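Local structure of nucleoprotein (3OV9) at residues N207-H211 with E212-E216; R215-L218 with K219-L223. The protein encapsidates the viral genomic RNA, shields it from nucleases, and assembles into ring-shaped hexamers that are needed to form the nucleocapsid. One frame throughout, in Å; residues are numbered along the deposited sequence.

Contact 1 (N207-H211 with E212-E216); sequences NFISH and EKRRE. With NA (sodium ion), chain E.
R214 reaches back from the first turn of helix 211-220 to the loop before it and grips two successive backbone carbonyls. Its NH2 donates to F208 O at 2.8 Å, and its NE donates to I209 O at 2.9 Å. A weak second bond runs from NE to F208 O. I209 O lies in the guanidinium plane; F208 O is tilted slightly from it. CG of R214 stands anti to its own carbonyl carbon (chi1 -78°), and the chain then runs extended to NE, which carries the head along the loop. NH1 bonds to V153 O and A203 O, which further fixes the rotation of the group.

S210 is the N-cap. Its OG sits between its own backbone N and carbonyl carbon (chi1 70°) and accepts from K213 N at 3.1 Å. The K213 chain bends at chi3 and folds back over this hydroxyl, bringing K213 CE to 3.3 Å from S210 OG. The first backbone bonds of the helix follow, R214 N to S210 O and R215 N to H211 O.

Apolar contact is small. CG2 of I209 touches CB of K213 at 3.7 Å and CG of R214 at 3.8 Å.

I209 O has a second partner, the sodium ion at 2.8 Å, which S206 O and a water also bind. I209 N bonds to Q5 of a neighbouring subunit, whose R8 packs on F208 and I209. The R215 side chain forms a salt bridge with D154.

The loop is thus held by a buried arginine. Its positive charge and the sodium ion both draw on I209 O, and would probably polarise that carbonyl. The gripped residues also meet the next subunit, so the contact links a helix start to the hexamer interface.

Contact 2 (R215-L218 with K219-L223); sequences REFL and KAFGL
F217 and F221, one turn apart on helix 211-220, lie side by side and point the same way. CD1 of F217 meets CZ of F221 at 4.0 Å. The rings are oblique, with planes at 34° and centroids 5.9 Å apart. CG of F221 stands anti to its carbonyl carbon (chi1 -62°), and the ring's small second torsion sets one face under F217 O. That oxygen stands 3.1 Å above the ring plane, offset toward the rim, and also accepts from F221 N at 2.7 Å. F221 stacks on H143 and touches helix 112-122, whereas F217 packs on M152 and on R8 of a neighbouring subunit.

L218 and L223 cross at about a right angle, CD2 to CD1 at 3.9 Å. Beside them L223 N donates to L218 O at 2.9 Å. G222, with phi 75°, turns the chain out of the helix, and the bonds L223 N to L218 O and G222 N to K219 O make a Schellman motif. The leucine contact is the apolar pair that often accompanies it. L223 continues onto P141 and F149.

The helix end is therefore closed by backbone bonds, with one leucine pair packed across it.

How the contacts relate
Contact 1 comes first along the chain and holds the start of helix 211-220; contact 2 holds its end. They overlap at R215 and E216, and their centres are 11 Å apart on the same side of the chain's centre. Together they define one short helix, with a serine N-cap at one end and a Schellman motif at the other. Contact 1 lies beside the sodium site and near F33, a probable RNA-binding residue. Contact 2 holds none of the sodium ligands or probable RNA-binding residues. Both touch R8 of a neighbouring subunit. That residue belongs to the N-terminal region essential for oligomerization, so the helix forms part of the surface that receives it.

Contact 1 (N207-H211 with E212-E216)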
loop_
_atom_site.group_PDB
_atom_site.type_symbol
_atom_site.label_atom_id
_atom_site.label_comp_id
_atom_site.label_asym_id
_atom_site.label_seq_id
_atom_site.Cartn_x
_atom_site.Cartn_y
_atom_site.Cartn_z
ATOM N N ASN A 207 23.140 19.018 -32.535
ATOM C CA ASN A 207 23.923 19.848 -33.446
ATOM C C ASN A 207 25.280 20.268 -32.872
ATOM O O ASN A 207 25.937 21.157 -33.419
ATOM C CB ASN A 207 23.112 21.073 -33.898
ATOM C CG ASN A 207 22.830 22.054 -32.766
ATOM O OD1 ASN A 207 23.305 21.889 -31.641
ATOM N ND2 ASN A 207 22.052 23.089 -33.065
ATOM N N PHE A 208 25.696 19.627 -31.778
ATOM C CA PHE A 208 26.946 19.987 -31.116
ATOM C C PHE A 208 28.084 19.006 -31.402
ATOM O O PHE A 208 28.011 17.827 -31.033
ATOM C CB PHE A 208 26.751 20.154 -29.608
ATOM C CG PHE A 208 27.926 20.777 -28.925
ATOM C CD1 PHE A 208 28.201 22.133 -29.087
ATOM C CD2 PHE A 208 28.772 20.009 -28.137
ATOM C CE1 PHE A 208 29.296 22.719 -28.464
ATOM C CE2 PHE A 208 29.869 20.586 -27.507
ATOM C CZ PHE A 208 30.132 21.943 -27.671
ATOM N N ILE A 209 29.142 19.536 -32.021
ATOM C CA ILE A 209 30.262 18.770 -32.595
ATOM C C ILE A 209 29.824 18.113 -33.909
ATOM O O ILE A 209 28.917 17.275 -33.926
ATOM C CB ILE A 209 30.904 17.728 -31.604
ATOM C CG1 ILE A 209 31.265 18.366 -30.247
ATOM C CG2 ILE A 209 32.116 17.040 -32.237
ATOM C CD1 ILE A 209 32.307 19.481 -30.289
ATOM N N SER A 210 30.459 18.522 -35.007
ATOM C CA SER A 210 30.126 18.034 -36.350
ATOM C C SER A 210 30.203 16.511 -36.462
ATOM O O SER A 210 30.933 15.861 -35.704
ATOM C CB SER A 210 31.035 18.683 -37.398
ATOM O OG SER A 210 32.363 18.200 -37.297
ATOM N N HIS A 211 29.448 15.949 -37.406
ATOM C CA HIS A 211 29.482 14.510 -37.675
ATOM C C HIS A 211 30.910 14.025 -37.906
ATOM O O HIS A 211 31.309 12.976 -37.405
ATOM C CB HIS A 211 28.611 14.152 -38.884
ATOM C CG HIS A 211 27.149 14.393 -38.675
ATOM N ND1 HIS A 211 26.241 14.396 -39.713
ATOM C CD2 HIS A 211 26.436 14.651 -37.554
ATOM C CE1 HIS A 211 25.032 14.636 -39.237
ATOM N NE2 HIS A 211 25.123 14.797 -37.929
ATOM N N GLU A 212 31.674 14.818 -38.654
ATOM C CA GLU A 212 33.049 14.484 -39.007
ATOM C C GLU A 212 33.989 14.487 -37.798
ATOM O O GLU A 212 34.819 13.586 -37.662
ATOM C CB GLU A 212 33.565 15.432 -40.097
ATOM C CG GLU A 212 32.881 15.257 -41.461
ATOM C CD GLU A 212 31.582 16.054 -41.622
ATOM O OE1 GLU A 212 30.973 15.959 -42.711
ATOM O OE2 GLU A 212 31.170 16.774 -40.685
ATOM N N LYS A 213 33.855 15.489 -36.928
ATOM C CA LYS A 213 34.664 15.554 -35.705
ATOM C C LYS A 213 34.286 14.439 -34.727
ATOM O O LYS A 213 35.154 13.894 -34.040
ATOM C CB LYS A 213 34.547 16.922 -35.022
ATOM C CG LYS A 213 35.314 18.057 -35.705
ATOM C CD LYS A 213 35.215 19.368 -34.914
ATOM C CE LYS A 213 33.845 20.040 -35.056
ATOM N NZ LYS A 213 33.783 21.348 -34.344
ATOM N N ARG A 214 32.996 14.105 -34.672
ATOM C CA ARG A 214 32.529 12.979 -33.854
ATOM C C ARG A 214 33.170 11.671 -34.313
ATOM O O ARG A 214 33.710 10.922 -33.494
ATOM C CB ARG A 214 31.001 12.865 -33.883
ATOM C CG ARG A 214 30.272 13.854 -32.992
ATOM C CD ARG A 214 28.796 13.882 -33.336
ATOM N NE ARG A 214 28.049 14.837 -32.525
ATOM C CZ ARG A 214 27.056 14.516 -31.698
ATOM N NH1 ARG A 214 26.675 13.252 -31.559
ATOM N NH2 ARG A 214 26.441 15.466 -31.009
ATOM N N ARG A 215 33.133 11.403 -35.619
ATOM C CA ARG A 215 33.761 10.192 -36.151
ATOM C C ARG A 215 35.272 10.178 -35.910
ATOM O O ARG A 215 35.853 9.110 -35.683
ATOM C CB ARG A 215 33.445 9.984 -37.635
ATOM C CG ARG A 215 33.611 8.523 -38.068
ATOM C CD ARG A 215 33.369 8.317 -39.551
ATOM N NE ARG A 215 31.973 8.537 -39.917
ATOM C CZ ARG A 215 31.429 8.154 -41.070
ATOM N NH1 ARG A 215 32.158 7.517 -41.979
ATOM N NH2 ARG A 215 30.150 8.401 -41.308
ATOM N N GLU A 216 35.894 11.359 -35.958
ATOM C CA GLU A 216 37.321 11.491 -35.676
ATOM C C GLU A 216 37.649 11.059 -34.248
ATOM O O GLU A 216 38.674 10.414 -34.012
ATOM C CB GLU A 216 37.808 12.921 -35.922
ATOM C CG GLU A 216 38.165 13.218 -37.368
ATOM C CD GLU A 216 39.043 14.445 -37.507
ATOM O OE1 GLU A 216 39.279 15.128 -36.488
ATOM O OE2 GLU A 216 39.503 14.724 -38.634
HETATM NA NA NA E . 26.340 17.444 -35.099
HETATM O O HOH W 1 25.921 19.312 -36.731
#

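Contact 2 (R215-L218 with K219-L223)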
loop_
_atom_site.group_PDB
_atom_site.type_symbol
_atom_site.label_atom_id
_atom_site.label_comp_id
_atom_site.label_asym_id
_atom_site.label_seq_id
_atom_site.Cartn_x
_atom_site.Cartn_y
_atom_site.Cartn_z
ATOM N N ARG A 215 33.133 11.403 -35.619
ATOM C CA ARG A 215 33.761 10.192 -36.151
ATOM C C ARG A 215 35.272 10.178 -35.910
ATOM O O ARG A 215 35.853 9.110 -35.683
ATOM C CB ARG A 215 33.445 9.984 -37.635
ATOM C CG ARG A 215 33.611 8.523 -38.068
ATOM C CD ARG A 215 33.369 8.317 -39.551
ATOM N NE ARG A 215 31.973 8.537 -39.917
ATOM C CZ ARG A 215 31.429 8.154 -41.070
ATOM N NH1 ARG A 215 32.158 7.517 -41.979
ATOM N NH2 ARG A 215 30.150 8.401 -41.308
ATOM N N GLU A 216 35.894 11.359 -35.958
ATOM C CA GLU A 216 37.321 11.491 -35.676
ATOM C C GLU A 216 37.649 11.059 -34.248
ATOM O O GLU A 216 38.674 10.414 -34.012
ATOM C CB GLU A 216 37.808 12.921 -35.922
ATOM C CG GLU A 216 38.165 13.218 -37.368
ATOM C CD GLU A 216 39.043 14.445 -37.507
ATOM O OE1 GLU A 216 39.279 15.128 -36.488
ATOM O OE2 GLU A 216 39.503 14.724 -38.634
ATOM N N PHE A 217 36.775 11.407 -33.304
ATOM C CA PHE A 217 36.945 10.979 -31.916
ATOM C C PHE A 217 36.790 9.467 -31.805
ATOM O O PHE A 217 37.599 8.805 -31.152
ATOM C CB PHE A 217 35.957 11.686 -30.982
ATOM C CG PHE A 217 36.356 13.090 -30.608
ATOM C CD1 PHE A 217 37.562 13.342 -29.958
ATOM C CD2 PHE A 217 35.507 14.159 -30.876
ATOM C CE1 PHE A 217 37.924 14.639 -29.599
ATOM C CE2 PHE A 217 35.859 15.458 -30.523
ATOM C CZ PHE A 217 37.073 15.699 -29.883
ATOM N N LEU A 218 35.761 8.924 -32.459
ATOM C CA LEU A 218 35.524 7.474 -32.471
ATOM C C LEU A 218 36.731 6.708 -33.006
ATOM O O LEU A 218 37.090 5.652 -32.480
ATOM C CB LEU A 218 34.268 7.118 -33.276
ATOM C CG LEU A 218 32.896 7.541 -32.734
ATOM C CD1 LEU A 218 31.790 7.053 -33.655
ATOM C CD2 LEU A 218 32.669 7.026 -31.307
ATOM N N LYS A 219 37.350 7.253 -34.053
ATOM C CA LYS A 219 38.551 6.673 -34.640
ATOM C C LYS A 219 39.733 6.774 -33.676
ATOM O O LYS A 219 40.456 5.793 -33.464
ATOM C CB LYS A 219 38.883 7.360 -35.969
ATOM C CG LYS A 219 39.812 6.554 -36.860
ATOM C CD LYS A 219 40.531 7.436 -37.873
ATOM C CE LYS A 219 41.392 6.607 -38.818
ATOM N NZ LYS A 219 42.375 5.748 -38.096
ATOM N N ALA A 220 39.918 7.958 -33.093
ATOM C CA ALA A 220 40.983 8.195 -32.119
ATOM C C ALA A 220 40.842 7.299 -30.890
ATOM O O ALA A 220 41.847 6.847 -30.341
ATOM C CB ALA A 220 41.031 9.659 -31.707
ATOM N N PHE A 221 39.599 7.044 -30.477
ATOM C CA PHE A 221 39.319 6.176 -29.323
ATOM C C PHE A 221 39.491 4.691 -29.651
ATOM O O PHE A 221 39.388 3.844 -28.763
ATOM C CB PHE A 221 37.898 6.400 -28.773
ATOM C CG PHE A 221 37.627 7.796 -28.260
ATOM C CD1 PHE A 221 38.657 8.707 -28.029
ATOM C CD2 PHE A 221 36.320 8.183 -27.967
ATOM C CE1 PHE A 221 38.383 9.989 -27.547
ATOM C CE2 PHE A 221 36.037 9.460 -27.482
ATOM C CZ PHE A 221 37.072 10.363 -27.270
ATOM N N GLY A 222 39.735 4.377 -30.924
ATOM C CA GLY A 222 39.901 2.994 -31.372
ATOM C C GLY A 222 38.608 2.203 -31.471
ATOM O O GLY A 222 38.627 0.971 -31.484
ATOM N N LEU A 223 37.485 2.913 -31.555
ATOM C CA LEU A 223 36.164 2.289 -31.599
ATOM C C LEU A 223 35.720 1.948 -33.020
ATOM O O LEU A 223 34.911 1.041 -33.222
ATOM C CB LEU A 223 35.130 3.185 -30.912
ATOM C CG LEU A 223 35.387 3.469 -29.432
ATOM C CD1 LEU A 223 34.502 4.593 -28.932
ATOM C CD2 LEU A 223 35.171 2.209 -28.607
#